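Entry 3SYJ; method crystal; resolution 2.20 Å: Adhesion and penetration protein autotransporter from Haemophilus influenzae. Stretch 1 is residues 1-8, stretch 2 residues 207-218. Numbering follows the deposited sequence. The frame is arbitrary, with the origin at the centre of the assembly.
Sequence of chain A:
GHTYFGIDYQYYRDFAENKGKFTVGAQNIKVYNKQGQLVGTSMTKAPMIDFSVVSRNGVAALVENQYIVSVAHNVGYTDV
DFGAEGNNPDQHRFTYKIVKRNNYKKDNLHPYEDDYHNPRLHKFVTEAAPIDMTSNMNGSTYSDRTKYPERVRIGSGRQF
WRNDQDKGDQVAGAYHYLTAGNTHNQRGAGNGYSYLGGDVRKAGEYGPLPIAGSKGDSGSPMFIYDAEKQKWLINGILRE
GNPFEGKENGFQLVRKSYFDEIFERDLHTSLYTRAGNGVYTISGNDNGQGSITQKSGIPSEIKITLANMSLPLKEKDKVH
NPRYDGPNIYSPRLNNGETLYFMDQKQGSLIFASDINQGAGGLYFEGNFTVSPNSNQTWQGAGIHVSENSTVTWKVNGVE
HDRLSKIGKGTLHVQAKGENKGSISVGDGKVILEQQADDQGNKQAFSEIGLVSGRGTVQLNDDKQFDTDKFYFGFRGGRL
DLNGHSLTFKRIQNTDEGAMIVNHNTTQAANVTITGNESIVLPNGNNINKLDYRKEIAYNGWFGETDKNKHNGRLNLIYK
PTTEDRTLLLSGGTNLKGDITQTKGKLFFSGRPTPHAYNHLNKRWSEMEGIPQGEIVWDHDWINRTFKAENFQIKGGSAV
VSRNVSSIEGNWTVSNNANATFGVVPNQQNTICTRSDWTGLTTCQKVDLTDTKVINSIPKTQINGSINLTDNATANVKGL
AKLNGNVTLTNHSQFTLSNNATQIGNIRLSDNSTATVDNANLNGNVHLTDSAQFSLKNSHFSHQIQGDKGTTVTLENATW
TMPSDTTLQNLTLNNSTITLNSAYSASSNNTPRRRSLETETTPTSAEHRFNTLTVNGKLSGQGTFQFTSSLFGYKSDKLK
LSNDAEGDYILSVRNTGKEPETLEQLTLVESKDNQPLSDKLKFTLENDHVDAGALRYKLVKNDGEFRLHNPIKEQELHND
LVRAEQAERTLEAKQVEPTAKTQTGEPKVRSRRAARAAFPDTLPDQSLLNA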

# COMPACT_ATOMS: atom_id res chain seq x y z
N GLY A 1 6.16 -1.60 68.08
CA GLY A 1 4.72 -1.54 68.23
C GLY A 1 4.05 -2.89 68.16
O GLY A 1 4.71 -3.91 67.96
N HIS A 2 2.73 -2.90 68.31
CA HIS A 2 1.95 -4.12 68.33
C HIS A 2 1.09 -4.23 67.10
O HIS A 2 0.21 -3.40 66.88
CB HIS A 2 1.04 -4.16 69.57
CG HIS A 2 1.78 -4.26 70.87
ND1 HIS A 2 2.26 -3.15 71.54
CD2 HIS A 2 2.11 -5.33 71.63
CE1 HIS A 2 2.86 -3.54 72.65
NE2 HIS A 2 2.79 -4.85 72.73
N THR A 3 1.31 -5.28 66.32
CA THR A 3 0.49 -5.55 65.16
C THR A 3 -0.43 -6.75 65.42
O THR A 3 -0.30 -7.44 66.44
CB THR A 3 1.37 -5.84 63.91
OG1 THR A 3 2.11 -7.05 64.10
CG2 THR A 3 2.34 -4.68 63.66
N TYR A 4 -1.35 -6.98 64.50
CA TYR A 4 -2.31 -8.08 64.57
C TYR A 4 -1.83 -9.26 63.72
O TYR A 4 -1.75 -9.17 62.50
CB TYR A 4 -3.67 -7.59 64.09
CG TYR A 4 -4.76 -8.64 64.04
CD1 TYR A 4 -4.82 -9.65 64.99
CD2 TYR A 4 -5.75 -8.59 63.07
CE1 TYR A 4 -5.82 -10.61 64.94
CE2 TYR A 4 -6.75 -9.54 63.02
CZ TYR A 4 -6.79 -10.55 63.96
OH TYR A 4 -7.79 -11.49 63.91
N PHE A 5 -1.51 -10.36 64.39
CA PHE A 5 -1.02 -11.57 63.72
C PHE A 5 -2.05 -12.16 62.75
O PHE A 5 -1.70 -13.00 61.91
CB PHE A 5 -0.59 -12.62 64.76
CG PHE A 5 0.04 -13.84 64.15
CD1 PHE A 5 1.28 -13.76 63.54
CD2 PHE A 5 -0.60 -15.07 64.19
CE1 PHE A 5 1.88 -14.87 62.98
CE2 PHE A 5 -0.01 -16.20 63.63
CZ PHE A 5 1.23 -16.10 63.03
N GLY A 6 -3.29 -11.72 62.85
CA GLY A 6 -4.33 -12.13 61.92
C GLY A 6 -4.22 -11.49 60.55
O GLY A 6 -4.94 -11.85 59.61
N ILE A 7 -3.31 -10.52 60.43
CA ILE A 7 -3.04 -9.84 59.16
C ILE A 7 -1.55 -9.95 58.84
O ILE A 7 -0.71 -9.84 59.75
CB ILE A 7 -3.46 -8.36 59.25
CG1 ILE A 7 -4.98 -8.24 59.28
CG2 ILE A 7 -2.88 -7.55 58.10
CD1 ILE A 7 -5.47 -6.88 59.71
N ASP A 8 -1.22 -10.20 57.57
CA ASP A 8 0.18 -10.31 57.14
C ASP A 8 1.01 -9.18 57.71
O ASP A 8 0.63 -8.02 57.62
CB ASP A 8 0.29 -10.25 55.62
CG ASP A 8 -0.18 -11.51 54.95
OD1 ASP A 8 -0.24 -12.56 55.61
OD2 ASP A 8 -0.49 -11.45 53.74
N GLY A 207 -8.98 3.02 60.23
CA GLY A 207 -8.63 2.05 59.21
C GLY A 207 -8.36 0.64 59.70
O GLY A 207 -8.43 0.37 60.90
N PRO A 208 -8.02 -0.26 58.78
CA PRO A 208 -7.88 -1.68 59.09
C PRO A 208 -6.55 -2.04 59.76
O PRO A 208 -6.37 -3.19 60.14
CB PRO A 208 -7.95 -2.36 57.71
CG PRO A 208 -7.93 -1.24 56.68
CD PRO A 208 -7.64 0.05 57.39
N LEU A 209 -5.62 -1.09 59.86
CA LEU A 209 -4.29 -1.41 60.37
C LEU A 209 -3.92 -0.59 61.60
O LEU A 209 -2.94 0.14 61.58
CB LEU A 209 -3.24 -1.21 59.28
CG LEU A 209 -3.38 -2.08 58.03
CD1 LEU A 209 -2.52 -1.53 56.90
CD2 LEU A 209 -3.04 -3.54 58.30
N PRO A 210 -4.71 -0.71 62.68
CA PRO A 210 -4.36 0.05 63.88
C PRO A 210 -3.09 -0.51 64.49
O PRO A 210 -2.92 -1.72 64.53
CB PRO A 210 -5.53 -0.23 64.83
CG PRO A 210 -6.58 -0.90 64.01
CD PRO A 210 -5.88 -1.57 62.88
N ILE A 211 -2.21 0.37 64.96
CA ILE A 211 -0.96 -0.06 65.56
C ILE A 211 -0.64 0.76 66.81
O ILE A 211 -0.72 1.99 66.81
CB ILE A 211 0.20 0.03 64.55
CG1 ILE A 211 1.47 -0.63 65.10
CG2 ILE A 211 0.46 1.47 64.14
CD1 ILE A 211 2.60 -0.67 64.09
N ALA A 212 -0.29 0.06 67.88
CA ALA A 212 -0.00 0.71 69.15
C ALA A 212 1.50 0.71 69.39
O ALA A 212 2.21 -0.15 68.89
CB ALA A 212 -0.71 -0.01 70.28
N GLY A 213 1.97 1.68 70.16
CA GLY A 213 3.38 1.79 70.45
C GLY A 213 3.76 0.96 71.65
O GLY A 213 2.90 0.48 72.37
N SER A 214 5.06 0.79 71.86
CA SER A 214 5.58 0.02 72.98
C SER A 214 6.92 0.61 73.42
O SER A 214 7.29 1.70 72.99
CB SER A 214 5.75 -1.44 72.59
OG SER A 214 6.32 -1.55 71.30
N LYS A 215 7.65 -0.09 74.29
CA LYS A 215 8.96 0.39 74.70
C LYS A 215 9.84 0.63 73.49
O LYS A 215 10.06 -0.28 72.69
CB LYS A 215 9.64 -0.59 75.66
CG LYS A 215 9.23 -0.44 77.10
CD LYS A 215 9.66 -1.63 77.92
CE LYS A 215 8.89 -1.72 79.23
NZ LYS A 215 9.03 -3.05 79.88
N GLY A 216 10.35 1.85 73.37
CA GLY A 216 11.22 2.21 72.26
C GLY A 216 10.52 3.09 71.25
O GLY A 216 11.16 3.67 70.37
N ASP A 217 9.21 3.19 71.38
CA ASP A 217 8.41 4.00 70.47
C ASP A 217 8.24 5.41 71.00
O ASP A 217 7.68 6.26 70.31
CB ASP A 217 7.04 3.36 70.25
CG ASP A 217 7.07 2.24 69.21
OD1 ASP A 217 7.55 2.50 68.08
OD2 ASP A 217 6.61 1.12 69.52
N SER A 218 8.72 5.67 72.22
CA SER A 218 8.63 7.01 72.80
C SER A 218 9.32 8.01 71.90
O SER A 218 10.45 7.78 71.45
CB SER A 218 9.26 7.06 74.20
OG SER A 218 8.51 6.32 75.14
O HOH W 1 5.74 0.91 66.19

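A free amino terminus carries a positive charge, and burying it is easier when an acceptor, often a carboxylate, lies alongside. The amino-terminal stretch of this Haemophilus influenzae autotransporter is a compact example. Gly1 is buried, and its N forms a salt bridge, which is also a hydrogen bond, with Asp217 OD2 at 3.1 Å. The two residues are remote in sequence, so the ion pair fastens the start of the chain to a distant loop.

The same carboxylate is also bonded within its own stretch. Ser214 to Asp217 form a type II turn, closed by the 2.9 Å hydrogen bond from Asp217 N to Ser214 O. Gly216 occupies the position with a positive phi of 107°, where a CB would be jammed against the preceding carbonyl oxygen. The CA-to-CB bond of Asp217 points toward the first stretch, and with chi1 at -82° (m) and chi2 at -54° its OD2 also accepts a hydrogen bond from Ser214 N at 2.8 Å. One oxygen thus serves both the turn and the terminus. The other is tied in through a water, which donates to Asp217 OD1 at 3.1 Å and accepts a weak hydrogen bond from Gly1 N at 3.2 Å. Ser214, a p rotamer with chi1 at 43°, also directs its CB toward the first stretch and places OG 3.2 Å from Gly1 N.

Glycine suits the first position because the space beside it is already taken. Gly1 CA lies 2.9 Å from Ala212 O, and an ideally placed CB on Gly1 would clash with that same oxygen and sit tight against Ile211 CG1. The close approach accompanies a single antiparallel bridge between His2 and Ala212, in which His2 N donates to Ala212 O at 2.9 Å with an angle of 152°. The side chains of Ala212 and His2 both point sideways, and the bond itself is between backbone atoms.

His2 loses more area to the other stretch than any other residue here, 78 Å². Its m rotamer, with chi2 at 86°, lays the imidazole along the loop, so that CE1 comes within 3.6 Å of Ser214 CB, while Ala212 O and Gly213 O lie at the ring edge, near its plane. Ile211 is extended, with both chi angles t; its CD1 approaches Thr3 CG2 to 4.0 Å. The p rotamer of Thr3 leaves that methyl for the apolar contact while OG1 is hydrogen-bonded elsewhere in the structure.

Farther along, a type I turn from Tyr4 to Ile7, closed by Ile7 N to Tyr4 O at 2.9 Å, brings the chain round to a further apolar contact. Ile7 (m, t) points toward the loop. Leu209, also m, t, starts sideways, but its end comes nearer, and Ile7 CG2 meets Leu209 CD2 at 4.0 Å. Ile7 CD1 packs 3.8 Å from Pro208 O. In all, 393 Å² is buried, both sides summed, with charge at one end and hydrocarbon at the other.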